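PDB 3S2R: AT5g51720/MIO24_14 from Arabidopsis thaliana, which carries a [2Fe-2S] cluster as a homodimeric NEET protein, acts as an iron-sulfur transfer protein and takes part in plant development, senescence, iron metabolism and reactive oxygen homeostasis. Local coordinates for residues 23-28 and 50-55. The protein carries 1 engineered substitution. Sequence-based numbering, arbitrary orientation.
Sequences PEIRKN and RCWRSG. With FES (Fe2/s2 (inorganic) cluster), chain D.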
loop_
_atom_site.group_PDB
_atom_site.type_symbol
_atom_site.label_atom_id
_atom_site.label_comp_id
_atom_site.label_asym_id
_atom_site.label_seq_id
_atom_site.Cartn_x
_atom_site.Cartn_y
_atom_site.Cartn_z
ATOM N N PRO B 23 7.222 2.462 -8.500
ATOM C CA PRO B 23 7.930 2.485 -9.782
ATOM C C PRO B 23 7.818 1.210 -10.614
ATOM O O PRO B 23 8.020 1.290 -11.814
ATOM C CB PRO B 23 9.398 2.725 -9.380
ATOM C CG PRO B 23 9.489 2.331 -7.918
ATOM C CD PRO B 23 8.124 2.596 -7.332
ATOM N N GLU B 24 7.540 0.058 -9.996
ATOM C CA GLU B 24 7.805 -1.225 -10.645
ATOM C C GLU B 24 6.638 -2.210 -10.686
ATOM O O GLU B 24 6.704 -3.140 -11.498
ATOM C CB GLU B 24 9.010 -1.897 -9.978
ATOM C CG GLU B 24 10.324 -1.124 -10.257
ATOM C CD GLU B 24 11.539 -1.597 -9.469
ATOM O OE1 GLU B 24 11.345 -2.325 -8.476
ATOM O OE2 GLU B 24 12.702 -1.287 -9.874
ATOM N N ILE B 25 5.614 -2.090 -9.817
ATOM C CA ILE B 25 4.689 -3.188 -9.678
ATOM C C ILE B 25 3.462 -3.014 -10.596
ATOM O O ILE B 25 2.711 -2.039 -10.477
ATOM C CB ILE B 25 4.262 -3.359 -8.180
ATOM C CG1 ILE B 25 5.474 -3.811 -7.331
ATOM C CG2 ILE B 25 3.105 -4.346 -8.114
ATOM C CD1 ILE B 25 5.193 -3.993 -5.853
ATOM N N ARG B 26 3.219 -3.994 -11.459
ATOM C CA ARG B 26 1.972 -4.046 -12.228
ATOM C C ARG B 26 1.650 -2.733 -12.954
ATOM O O ARG B 26 0.537 -2.203 -12.891
ATOM C CB ARG B 26 0.818 -4.570 -11.365
ATOM C CG ARG B 26 1.049 -6.060 -11.003
ATOM C CD ARG B 26 0.308 -6.541 -9.782
ATOM N NE ARG B 26 -1.123 -6.299 -9.858
ATOM C CZ ARG B 26 -1.947 -6.416 -8.804
ATOM N NH1 ARG B 26 -1.490 -6.809 -7.631
ATOM N NH2 ARG B 26 -3.211 -6.121 -8.939
ATOM N N LYS B 27 2.658 -2.190 -13.621
ATOM C CA LYS B 27 2.533 -0.870 -14.227
ATOM C C LYS B 27 1.597 -0.851 -15.443
ATOM O O LYS B 27 1.182 0.216 -15.920
ATOM C CB LYS B 27 3.921 -0.270 -14.522
ATOM C CG LYS B 27 4.838 -0.144 -13.256
ATOM C CD LYS B 27 4.173 0.668 -12.133
ATOM C CE LYS B 27 4.006 2.118 -12.537
ATOM N NZ LYS B 27 3.395 2.965 -11.484
ATOM N N ASN B 28 1.245 -2.040 -15.922
ATOM C CA ASN B 28 0.334 -2.205 -17.047
ATOM C C ASN B 28 -1.113 -1.998 -16.556
ATOM O O ASN B 28 -1.994 -1.792 -17.387
ATOM C CB ASN B 28 0.496 -3.616 -17.665
ATOM C CG ASN B 28 0.312 -4.702 -16.588
ATOM O OD1 ASN B 28 1.056 -4.753 -15.607
ATOM N ND2 ASN B 28 -0.726 -5.504 -16.729
ATOM N N ARG B 50 1.957 -2.282 2.166
ATOM C CA ARG B 50 1.587 -0.887 1.872
ATOM C C ARG B 50 2.766 -0.080 1.349
ATOM O O ARG B 50 2.689 1.143 1.286
ATOM C CB ARG B 50 0.978 -0.242 3.102
ATOM C CG ARG B 50 -0.293 -1.000 3.590
ATOM C CD ARG B 50 -1.060 -0.243 4.643
ATOM N NE ARG B 50 -0.293 -0.131 5.894
ATOM C CZ ARG B 50 -0.781 0.382 7.012
ATOM N NH1 ARG B 50 -2.058 0.743 7.102
ATOM N NH2 ARG B 50 0.004 0.507 8.082
ATOM N N CYS B 51 3.841 -0.768 0.942
ATOM C CA CYS B 51 5.043 -0.069 0.510
ATOM C C CYS B 51 5.366 -0.242 -0.944
ATOM O O CYS B 51 6.260 0.447 -1.438
ATOM C CB CYS B 51 6.259 -0.460 1.369
ATOM S SG CYS B 51 6.989 -2.057 1.010
ATOM N N TRP B 52 4.672 -1.121 -1.657
ATOM C CA TRP B 52 4.911 -1.293 -3.087
ATOM C C TRP B 52 6.325 -1.762 -3.380
ATOM O O TRP B 52 6.861 -1.468 -4.456
ATOM C CB TRP B 52 4.555 -0.028 -3.881
ATOM C CG TRP B 52 3.108 0.307 -3.633
ATOM C CD1 TRP B 52 2.638 1.040 -2.603
ATOM C CD2 TRP B 52 1.967 -0.135 -4.396
ATOM N NE1 TRP B 52 1.247 1.104 -2.666
ATOM C CE2 TRP B 52 0.817 0.376 -3.736
ATOM C CE3 TRP B 52 1.790 -0.893 -5.566
ATOM C CZ2 TRP B 52 -0.470 0.160 -4.227
ATOM C CZ3 TRP B 52 0.494 -1.103 -6.042
ATOM C CH2 TRP B 52 -0.619 -0.592 -5.359
ATOM N N ARG B 53 6.929 -2.494 -2.451
ATOM C CA ARG B 53 8.291 -3.052 -2.671
ATOM C C ARG B 53 8.336 -4.555 -2.466
ATOM O O ARG B 53 9.335 -5.189 -2.773
ATOM C CB ARG B 53 9.347 -2.378 -1.777
ATOM C CG ARG B 53 9.486 -0.859 -1.903
ATOM C CD ARG B 53 9.924 -0.402 -3.302
ATOM N NE ARG B 53 10.082 1.047 -3.381
ATOM C CZ ARG B 53 9.110 1.867 -3.763
ATOM N NH1 ARG B 53 7.911 1.359 -4.086
ATOM N NH2 ARG B 53 9.323 3.182 -3.804
ATOM N N SER B 54 7.287 -5.148 -1.932
ATOM C CA SER B 54 7.306 -6.557 -1.628
ATOM C C SER B 54 7.456 -7.445 -2.858
ATOM O O SER B 54 6.770 -7.264 -3.858
ATOM C CB SER B 54 6.043 -6.957 -0.927
ATOM O OG SER B 54 6.149 -8.367 -0.701
ATOM N N GLY B 55 8.356 -8.424 -2.765
ATOM C CA GLY B 55 8.483 -9.439 -3.800
ATOM C C GLY B 55 7.289 -10.374 -3.829
ATOM O O GLY B 55 7.151 -11.140 -4.772
HETATM FE FE1 FES D . 5.634 -3.681 1.889
HETATM FE FE2 FES D . 6.134 -4.888 4.283
HETATM S S1 FES D . 6.926 -5.412 2.253
HETATM S S2 FES D . 4.695 -3.190 3.851
HETATM O O HOH W 1 7.562 -0.611 -7.196
HETATM O O HOH W 2 9.553 -2.396 -6.451
#
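I25 and P23 pack against W52 and R53 in a small, partly buried loop-to-loop contact, with the loop before strand 32-37 lying against the cluster-binding loop of the CDGSH domain. No direct hydrogen bond joins 23-28 to 50-55. I25 does most of the touching: its CG1 is anti to the carbonyl carbon (chi1 -67°), and an extended chi2 (179°) carries I25 CD1 out to 3.3 Å from W52 O. I25 CB meets the edge of the W52 indole near its plane, 4.4 Å from W52 CE3. W52 NE1 bonds to R50 O of the second subunit, so this ring also belongs to the dimer interface.

The same W52 O takes a 3.0 Å bond from R53 NH1, which approaches from above the carbonyl plane, 73° out of it, although the oxygen lies close to the plane of the guanidinium. The R53 chain is bent at chi2, and P23 lies over one face of its guanidinium, the two side chains crossing at about a right angle, with P23 CD 3.5 Å from R53 NH1; I21 O is a further acceptor for NH1. Water 1 spans the two loops, accepting from E24 N at 2.9 Å and lying 3.0 Å from W52 O.

On the cluster side, C51 SG binds FE1 of the [2Fe-2S] cluster at 2.3 Å, alongside C49. Carbon thus meets polar groups here, and the join rests on van der Waals contact and water, a residue away from a cluster ligand.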